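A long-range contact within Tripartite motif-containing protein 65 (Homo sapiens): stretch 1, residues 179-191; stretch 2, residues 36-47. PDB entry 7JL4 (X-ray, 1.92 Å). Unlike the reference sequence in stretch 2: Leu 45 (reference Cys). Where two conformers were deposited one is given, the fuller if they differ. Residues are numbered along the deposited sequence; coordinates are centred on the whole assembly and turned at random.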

ATOM      1  N   TRP A 179       5.938  -0.353  -1.026  1.00 21.14           N
ATOM      2  CA  TRP A 179       7.238  -0.668  -1.603  1.00 22.29           C
ATOM      3  C   TRP A 179       7.126  -0.583  -3.120  1.00 28.03           C
ATOM      4  O   TRP A 179       6.105  -0.985  -3.696  1.00 23.94           O
ATOM      5  CB  TRP A 179       7.681  -2.070  -1.211  1.00 20.20           C
ATOM      6  CG  TRP A 179       8.919  -2.571  -1.915  1.00 23.31           C
ATOM      7  CD1 TRP A 179      10.203  -2.369  -1.538  1.00 25.53           C
ATOM      8  CD2 TRP A 179       8.964  -3.410  -3.088  1.00 26.84           C
ATOM      9  NE1 TRP A 179      11.072  -3.042  -2.415  1.00 26.53           N
ATOM     10  CE2 TRP A 179      10.321  -3.674  -3.374  1.00 26.81           C
ATOM     11  CE3 TRP A 179       7.981  -3.956  -3.924  1.00 23.42           C
ATOM     12  CZ2 TRP A 179      10.718  -4.460  -4.464  1.00 30.46           C
ATOM     13  CZ3 TRP A 179       8.373  -4.734  -5.008  1.00 24.91           C
ATOM     14  CH2 TRP A 179       9.733  -4.974  -5.264  1.00 28.21           C
ATOM     15  N   LEU A 180       8.160  -0.041  -3.762  1.00 27.67           N
ATOM     16  CA  LEU A 180       8.163   0.186  -5.205  1.00 27.05           C
ATOM     17  C   LEU A 180       9.501  -0.216  -5.799  1.00 28.94           C
ATOM     18  O   LEU A 180      10.537   0.337  -5.420  1.00 32.64           O
ATOM     19  CB  LEU A 180       7.910   1.656  -5.547  1.00 26.33           C
ATOM     20  CG  LEU A 180       6.588   2.347  -5.292  1.00 24.50           C
ATOM     21  CD1 LEU A 180       6.479   2.759  -3.820  1.00 25.67           C
ATOM     22  CD2 LEU A 180       6.531   3.549  -6.233  1.00 24.46           C
ATOM     23  N   LEU A 181       9.466  -1.096  -6.792  1.00 31.96           N
ATOM     24  CA  LEU A 181      10.638  -1.339  -7.619  1.00 33.19           C
ATOM     25  C   LEU A 181      10.998  -0.069  -8.396  1.00 32.86           C
ATOM     26  O   LEU A 181      10.181   0.834  -8.557  1.00 31.91           O
ATOM     27  CB  LEU A 181      10.359  -2.487  -8.579  1.00 33.97           C
ATOM     28  CG  LEU A 181      11.623  -3.141  -9.128  1.00 34.19           C
ATOM     29  CD1 LEU A 181      12.420  -3.630  -7.949  1.00 36.53           C
ATOM     30  CD2 LEU A 181      11.262  -4.266 -10.065  1.00 40.49           C
ATOM     31  N   GLU A 182      12.244   0.011  -8.869  1.00 33.32           N
ATOM     32  CA  GLU A 182      12.633   1.161  -9.685  1.00 34.71           C
ATOM     33  C   GLU A 182      11.753   1.250 -10.928  1.00 40.82           C
ATOM     34  O   GLU A 182      11.472   0.237 -11.577  1.00 37.08           O
ATOM     35  CB  GLU A 182      14.108   1.057 -10.105  1.00 40.70           C
ATOM     36  CG  GLU A 182      14.570   2.125 -11.090  1.00 43.12           C
ATOM     37  CD  GLU A 182      15.991   1.889 -11.600  1.00 58.07           C
ATOM     38  OE1 GLU A 182      16.230   2.027 -12.820  1.00 60.75           O
ATOM     39  OE2 GLU A 182      16.869   1.560 -10.772  1.00 57.46           O
ATOM     40  N   GLY A 183      11.334   2.478 -11.273  1.00 35.10           N
ATOM     41  CA  GLY A 183      10.510   2.727 -12.442  1.00 35.99           C
ATOM     42  C   GLY A 183       9.008   2.724 -12.186  1.00 33.64           C
ATOM     43  O   GLY A 183       8.235   3.103 -13.084  1.00 35.24           O
ATOM     44  N   ARG A 184       8.568   2.306 -11.006  1.00 31.80           N
ATOM     45  CA  ARG A 184       7.145   2.173 -10.745  1.00 33.16           C
ATOM     46  C   ARG A 184       6.595   3.482 -10.203  1.00 30.35           C
ATOM     47  O   ARG A 184       7.297   4.229  -9.519  1.00 29.32           O
ATOM     48  CB  ARG A 184       6.863   1.042  -9.752  1.00 30.00           C
ATOM     49  CG  ARG A 184       6.706  -0.329 -10.409  1.00 32.51           C
ATOM     50  CD  ARG A 184       8.015  -0.779 -11.083  1.00 33.82           C
ATOM     51  NE  ARG A 184       7.886  -2.122 -11.649  1.00 31.61           N
ATOM     52  CZ  ARG A 184       8.761  -2.702 -12.467  1.00 35.22           C
ATOM     53  NH1 ARG A 184       9.859  -2.072 -12.876  1.00 35.89           N
ATOM     54  NH2 ARG A 184       8.511  -3.926 -12.904  1.00 35.33           N
ATOM     55  N   THR A 185       5.330   3.748 -10.523  1.00 34.30           N
ATOM     56  CA  THR A 185       4.566   4.858  -9.964  1.00 31.21           C
ATOM     57  C   THR A 185       3.380   4.298  -9.190  1.00 33.88           C
ATOM     58  O   THR A 185       2.737   3.350  -9.647  1.00 26.89           O
ATOM     59  CB  THR A 185       4.072   5.802 -11.071  1.00 34.36           C
ATOM     60  OG1 THR A 185       5.187   6.429 -11.707  1.00 35.01           O
ATOM     61  CG2 THR A 185       3.149   6.899 -10.522  1.00 34.18           C
ATOM     62  N   LEU A 186       3.099   4.864  -8.006  1.00 26.96           N
ATOM     63  CA  LEU A 186       1.852   4.606  -7.286  1.00 24.97           C
ATOM     64  C   LEU A 186       1.092   5.915  -7.123  1.00 31.69           C
ATOM     65  O   LEU A 186       1.691   6.939  -6.781  1.00 27.79           O
ATOM     66  CB  LEU A 186       2.080   4.003  -5.898  1.00 29.07           C
ATOM     67  CG  LEU A 186       2.621   2.572  -5.785  1.00 33.30           C
ATOM     68  CD1 LEU A 186       2.839   2.165  -4.324  1.00 28.69           C
ATOM     69  CD2 LEU A 186       1.648   1.615  -6.430  1.00 33.28           C
ATOM     70  N   THR A 187      -0.227   5.871  -7.354  1.00 26.46           N
ATOM     71  CA  THR A 187      -1.109   7.031  -7.219  1.00 26.63           C
ATOM     72  C   THR A 187      -2.198   6.722  -6.194  1.00 27.95           C
ATOM     73  O   THR A 187      -2.946   5.750  -6.359  1.00 25.96           O
ATOM     74  CB  THR A 187      -1.736   7.377  -8.573  1.00 27.49           C
ATOM     75  OG1 THR A 187      -0.700   7.498  -9.566  1.00 29.73           O
ATOM     76  CG2 THR A 187      -2.511   8.683  -8.470  1.00 28.92           C
ATOM     77  N   LEU A 188      -2.289   7.540  -5.140  1.00 25.44           N
ATOM     78  CA  LEU A 188      -3.350   7.418  -4.140  1.00 26.13           C
ATOM     79  C   LEU A 188      -4.608   8.070  -4.707  1.00 26.44           C
ATOM     80  O   LEU A 188      -4.626   9.280  -4.944  1.00 26.95           O
ATOM     81  CB  LEU A 188      -2.937   8.098  -2.838  1.00 24.21           C
ATOM     82  CG  LEU A 188      -1.593   7.624  -2.264  1.00 24.20           C
ATOM     83  CD1 LEU A 188      -1.137   8.525  -1.143  1.00 22.83           C
ATOM     84  CD2 LEU A 188      -1.693   6.213  -1.773  1.00 22.45           C
ATOM     85  N   CYS A 189      -5.654   7.281  -4.941  1.00 23.25           N
ATOM     86  CA  CYS A 189      -6.836   7.796  -5.622  1.00 23.36           C
ATOM     87  C   CYS A 189      -7.702   8.536  -4.616  1.00 22.53           C
ATOM     88  O   CYS A 189      -7.854   8.090  -3.476  1.00 25.24           O
ATOM     89  CB  CYS A 189      -7.631   6.657  -6.253  1.00 24.76           C
ATOM     90  SG  CYS A 189      -6.689   5.677  -7.452  1.00 31.12           S
ATOM     91  N   HIS A 190      -8.267   9.665  -5.037  1.00 23.99           N
ATOM     92  CA  HIS A 190      -9.160  10.433  -4.178  1.00 25.07           C
ATOM     93  C   HIS A 190     -10.598  10.377  -4.689  1.00 28.63           C
ATOM     94  O   HIS A 190     -10.844  10.300  -5.899  1.00 27.55           O
ATOM     95  CB  HIS A 190      -8.705  11.889  -4.065  1.00 27.57           C
ATOM     96  CG  HIS A 190      -7.527  12.085  -3.165  1.00 23.42           C
ATOM     97  ND1 HIS A 190      -7.082  13.334  -2.785  1.00 26.29           N
ATOM     98  CD2 HIS A 190      -6.705  11.194  -2.561  1.00 23.70           C
ATOM     99  CE1 HIS A 190      -6.037  13.203  -1.987  1.00 25.82           C
ATOM    100  NE2 HIS A 190      -5.787  11.912  -1.838  1.00 23.75           N
ATOM    101  N   GLN A 191     -11.553  10.412  -3.747  1.00 28.65           N
ATOM    102  CA  GLN A 191     -12.985  10.455  -4.094  1.00 27.67           C
ATOM    103  C   GLN A 191     -13.699  11.521  -3.281  1.00 35.61           C
ATOM    104  O   GLN A 191     -13.050  12.334  -2.636  1.00 36.28           O
ATOM    105  CB  GLN A 191     -13.655   9.101  -3.855  1.00 30.66           C
ATOM    106  CG  GLN A 191     -13.137   7.956  -4.705  1.00 30.99           C
ATOM    107  CD  GLN A 191     -13.631   8.025  -6.138  1.00 45.68           C
ATOM    108  OE1 GLN A 191     -14.616   8.720  -6.441  1.00 45.21           O
ATOM    109  NE2 GLN A 191     -12.963   7.300  -7.026  1.00 43.37           N
TER
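Stretch 2, residues 36-47: SRQDQQVKHLRQ

Stretch 2 lies on stretch 1 as an antiparallel β-strand neighbour, held by a ladder of backbone hydrogen bonds and tied down near one end by the buried side chain of His 44. Strand 41-44 runs beside strand 185-188 with an angle of 169° between their N-to-C directions and a closest approach of 4.7 Å between axes.

The register pairs Thr 185 with Lys 43, Leu 186 with Val 42, and Thr 187 with Gln 41. Leu 186 and Val 42 form the hydrogen-bonded pair: Leu 186 N donates to Val 42 O and Val 42 N to Leu 186 O, each at 2.9 Å, with the CA atoms 5.5 Å apart. In the flanking non-hydrogen-bonded pairs the backbones draw closer, to 4.2 Å between the CA atoms of Thr 185 and Lys 43, and CA-H...O contacts fill the gaps, as from Thr 185 CA to Val 42 O at 3.2 Å. The ladder continues in both directions, with Leu 188 N donating to Gln 40 O at 2.7 Å and His 44 N to Arg 184 O at 3.0 Å.

Before its strand, stretch 2 makes a type I' turn from Arg 37 to Gln 40, closed by Gln 40 N to Arg 37 O at 3.0 Å. In stretch 1 a type II turn spans Leu 181 to Arg 184. Gly 183, with phi/psi of 92/-10, suits this turn because a CB here would jam against the preceding carbonyl oxygen; its N also donates to His 44 O at 2.8 Å, extending the contact beyond the strand.

His 44 fits the corner where stretch 1 turns. Its chi1 is t, and ND1 donates to Leu 180 O at 2.8 Å near the ring plane, while Glu 182 CA lies over one ring face, 3.6 Å from the centroid. An imidazole can thus satisfy a buried carbonyl with its edge and offer a flat surface for packing.

The two faces of the sheet differ in character. Leu 186 and Val 42 share a buried, apolar face, where Val 42 CG1 lies 4.1 Å from Leu 186 CB and 4.0 Å from Leu 180 CD2; a branched β-carbon suits Val 42 to the extended backbone as well as to this packing. Thr 185, Thr 187, Gln 41 and Lys 43 occupy the other, partly exposed face. There Gln 41 NE2 donates to Thr 187 OG1 at 3.0 Å, and the Gln 41 aliphatic chain also packs on threonine, with Gln 41 CG 3.6 Å from Thr 185 CG2. The fully extended Lys 43 brings its CG within 3.4 Å of Thr 185 OG1.

Toward the end of stretch 1, Arg 37 lays one face of its guanidinium over Thr 187 CG2, which is 3.4 Å from Arg 37 NH1. A water joins the turn to the strand: it accepts from Arg 37 NH1 at 3.1 Å and donates to Gln 40 OE1 at 2.5 Å and Leu 188 O at 2.9 Å. Beyond it, the amide of Gln 40 lies over one face of the His 190 ring.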

ATOM      1  N   SER A  36       4.678  13.887  -6.375  1.00 29.20           N
ATOM      2  CA  SER A  36       4.004  14.883  -7.200  1.00 32.14           C
ATOM      3  C   SER A  36       2.515  14.895  -6.866  1.00 32.36           C
ATOM      4  O   SER A  36       2.037  14.131  -6.024  1.00 30.91           O
ATOM      5  CB  SER A  36       4.221  14.610  -8.690  1.00 33.76           C
ATOM      6  OG  SER A  36       3.753  13.314  -9.020  1.00 32.15           O
ATOM      7  N   ARG A  37       1.783  15.768  -7.549  1.00 35.04           N
ATOM      8  CA  ARG A  37       0.331  15.851  -7.414  1.00 37.09           C
ATOM      9  C   ARG A  37      -0.086  16.034  -5.957  1.00 38.12           C
ATOM     10  O   ARG A  37      -0.906  15.284  -5.414  1.00 34.56           O
ATOM     11  CB  ARG A  37      -0.358  14.630  -8.022  1.00 34.58           C
ATOM     12  CG  ARG A  37      -1.774  14.969  -8.480  1.00 48.94           C
ATOM     13  CD  ARG A  37      -2.613  13.741  -8.793  1.00 56.19           C
ATOM     14  NE  ARG A  37      -2.189  13.051 -10.010  1.00 63.93           N
ATOM     15  CZ  ARG A  37      -2.791  11.963 -10.482  1.00 70.29           C
ATOM     16  NH1 ARG A  37      -3.844  11.458  -9.837  1.00 53.43           N
ATOM     17  NH2 ARG A  37      -2.350  11.384 -11.596  1.00 67.00           N
ATOM     18  N   GLN A  38       0.498  17.046  -5.319  1.00 36.13           N
ATOM     19  CA  GLN A  38       0.167  17.367  -3.932  0.55 34.75           C
ATOM     20  C   GLN A  38       0.344  16.142  -3.041  1.00 34.98           C
ATOM     21  O   GLN A  38      -0.476  15.867  -2.154  1.00 28.94           O
ATOM     22  CB  GLN A  38      -1.256  17.924  -3.817  0.55 38.65           C
ATOM     23  CG  GLN A  38      -1.487  19.205  -4.597  0.55 44.45           C
ATOM     24  CD  GLN A  38      -1.728  18.955  -6.076  0.55 47.30           C
ATOM     25  OE1 GLN A  38      -2.498  18.067  -6.450  0.55 47.34           O
ATOM     26  NE2 GLN A  38      -1.061  19.734  -6.928  0.55 49.22           N
ATOM     27  N   ASP A  39       1.410  15.386  -3.310  1.00 29.79           N
ATOM     28  CA  ASP A  39       1.824  14.209  -2.546  1.00 29.82           C
ATOM     29  C   ASP A  39       0.813  13.073  -2.635  1.00 26.82           C
ATOM     30  O   ASP A  39       0.759  12.208  -1.757  1.00 27.32           O
ATOM     31  CB  ASP A  39       2.133  14.590  -1.087  1.00 32.43           C
ATOM     32  CG  ASP A  39       3.368  15.490  -0.971  1.00 37.28           C
ATOM     33  OD1 ASP A  39       4.302  15.341  -1.803  1.00 31.96           O
ATOM     34  OD2 ASP A  39       3.404  16.375  -0.084  1.00 37.58           O
ATOM     35  N   GLN A  40       0.031  13.034  -3.720  1.00 23.05           N
ATOM     36  CA  GLN A  40      -0.819  11.882  -4.003  1.00 27.01           C
ATOM     37  C   GLN A  40      -0.147  10.840  -4.883  1.00 25.32           C
ATOM     38  O   GLN A  40      -0.710   9.759  -5.062  1.00 27.93           O
ATOM     39  CB  GLN A  40      -2.118  12.315  -4.696  1.00 26.55           C
ATOM     40  CG  GLN A  40      -2.921  13.364  -3.870  1.00 23.89           C
ATOM     41  CD  GLN A  40      -3.983  14.056  -4.685  1.00 36.13           C
ATOM     42  OE1 GLN A  40      -4.419  13.563  -5.733  1.00 36.94           O
ATOM     43  NE2 GLN A  40      -4.388  15.232  -4.226  1.00 36.18           N
ATOM     44  N   GLN A  41       1.007  11.148  -5.464  1.00 23.87           N
ATOM     45  CA  GLN A  41       1.653  10.255  -6.416  1.00 25.55           C
ATOM     46  C   GLN A  41       3.142  10.183  -6.103  1.00 24.74           C
ATOM     47  O   GLN A  41       3.747  11.182  -5.700  1.00 26.71           O
ATOM     48  CB  GLN A  41       1.395  10.762  -7.842  1.00 26.59           C
ATOM     49  CG  GLN A  41       1.987   9.931  -8.952  1.00 33.05           C
ATOM     50  CD  GLN A  41       1.552  10.405 -10.320  1.00 40.18           C
ATOM     51  OE1 GLN A  41       2.298  11.089 -11.019  1.00 47.05           O
ATOM     52  NE2 GLN A  41       0.341  10.034 -10.715  1.00 46.22           N
ATOM     53  N   VAL A  42       3.732   9.004  -6.289  1.00 29.28           N
ATOM     54  CA  VAL A  42       5.156   8.783  -6.044  1.00 28.10           C
ATOM     55  C   VAL A  42       5.717   7.876  -7.143  1.00 34.31           C
ATOM     56  O   VAL A  42       5.030   6.965  -7.621  1.00 30.04           O
ATOM     57  CB  VAL A  42       5.381   8.192  -4.633  1.00 26.70           C
ATOM     58  CG1 VAL A  42       4.838   6.771  -4.537  1.00 23.62           C
ATOM     59  CG2 VAL A  42       6.859   8.223  -4.255  1.00 26.78           C
ATOM     60  N   LYS A  43       6.962   8.146  -7.565  1.00 31.49           N
ATOM     61  CA  LYS A  43       7.661   7.324  -8.543  1.00 34.12           C
ATOM     62  C   LYS A  43       9.066   7.033  -8.035  1.00 32.94           C
ATOM     63  O   LYS A  43       9.754   7.943  -7.557  1.00 31.79           O
ATOM     64  CB  LYS A  43       7.736   8.015  -9.918  1.00 31.72           C
ATOM     65  CG  LYS A  43       8.394   7.157 -10.981  1.00 37.12           C
ATOM     66  CD  LYS A  43       8.433   7.835 -12.342  1.00 41.05           C
ATOM     67  CE  LYS A  43       9.112   6.925 -13.389  1.00 41.83           C
ATOM     68  NZ  LYS A  43       9.202   7.574 -14.731  1.00 49.53           N
ATOM     69  N   HIS A  44       9.484   5.772  -8.127  1.00 31.27           N
ATOM     70  CA  HIS A  44      10.858   5.382  -7.796  1.00 35.30           C
ATOM     71  C   HIS A  44      11.744   5.634  -9.016  1.00 48.04           C
ATOM     72  O   HIS A  44      11.654   4.922 -10.024  1.00 37.67           O
ATOM     73  CB  HIS A  44      10.891   3.920  -7.339  1.00 35.36           C
ATOM     74  CG  HIS A  44      12.247   3.420  -6.920  1.00 35.87           C
ATOM     75  ND1 HIS A  44      12.438   2.167  -6.374  1.00 37.38           N
ATOM     76  CD2 HIS A  44      13.479   3.986  -6.991  1.00 37.40           C
ATOM     77  CE1 HIS A  44      13.724   1.977  -6.129  1.00 39.86           C
ATOM     78  NE2 HIS A  44      14.380   3.063  -6.504  1.00 39.82           N
ATOM     79  N   LEU A  45      12.610   6.642  -8.923  1.00 37.55           N
ATOM     80  CA  LEU A  45      13.501   7.041 -10.003  1.00 49.15           C
ATOM     81  C   LEU A  45      14.889   6.423  -9.835  1.00 48.06           C
ATOM     82  O   LEU A  45      15.308   6.070  -8.733  1.00 47.84           O
ATOM     83  CB  LEU A  45      13.619   8.566 -10.059  1.00 48.15           C
ATOM     84  CG  LEU A  45      12.355   9.327 -10.477  1.00 52.09           C
ATOM     85  CD1 LEU A  45      12.667  10.770 -10.803  1.00 51.89           C
ATOM     86  CD2 LEU A  45      11.729   8.653 -11.685  1.00 58.85           C
ATOM     87  N   ARG A  46      15.609   6.306 -10.954  1.00 51.82           N
ATOM     88  CA  ARG A  46      16.971   5.783 -10.888  1.00 53.76           C
ATOM     89  C   ARG A  46      17.910   6.755 -10.178  1.00 62.23           C
ATOM     90  O   ARG A  46      18.749   6.339  -9.367  1.00 59.22           O
ATOM     91  CB  ARG A  46      17.487   5.466 -12.294  1.00 59.02           C
ATOM     92  N   GLN A  47      17.779   8.050 -10.461  1.00 66.51           N
ATOM     93  CA  GLN A  47      18.658   9.055  -9.874  1.00 67.06           C
ATOM     94  C   GLN A  47      18.200   9.396  -8.462  1.00 64.51           C
ATOM     95  O   GLN A  47      17.007   9.598  -8.218  1.00 61.05           O
ATOM     96  CB  GLN A  47      18.683  10.313 -10.742  1.00 71.25           C
TER
HETATM   97  O   HOH W   1      -4.788  11.417  -6.888  1.00 33.26           O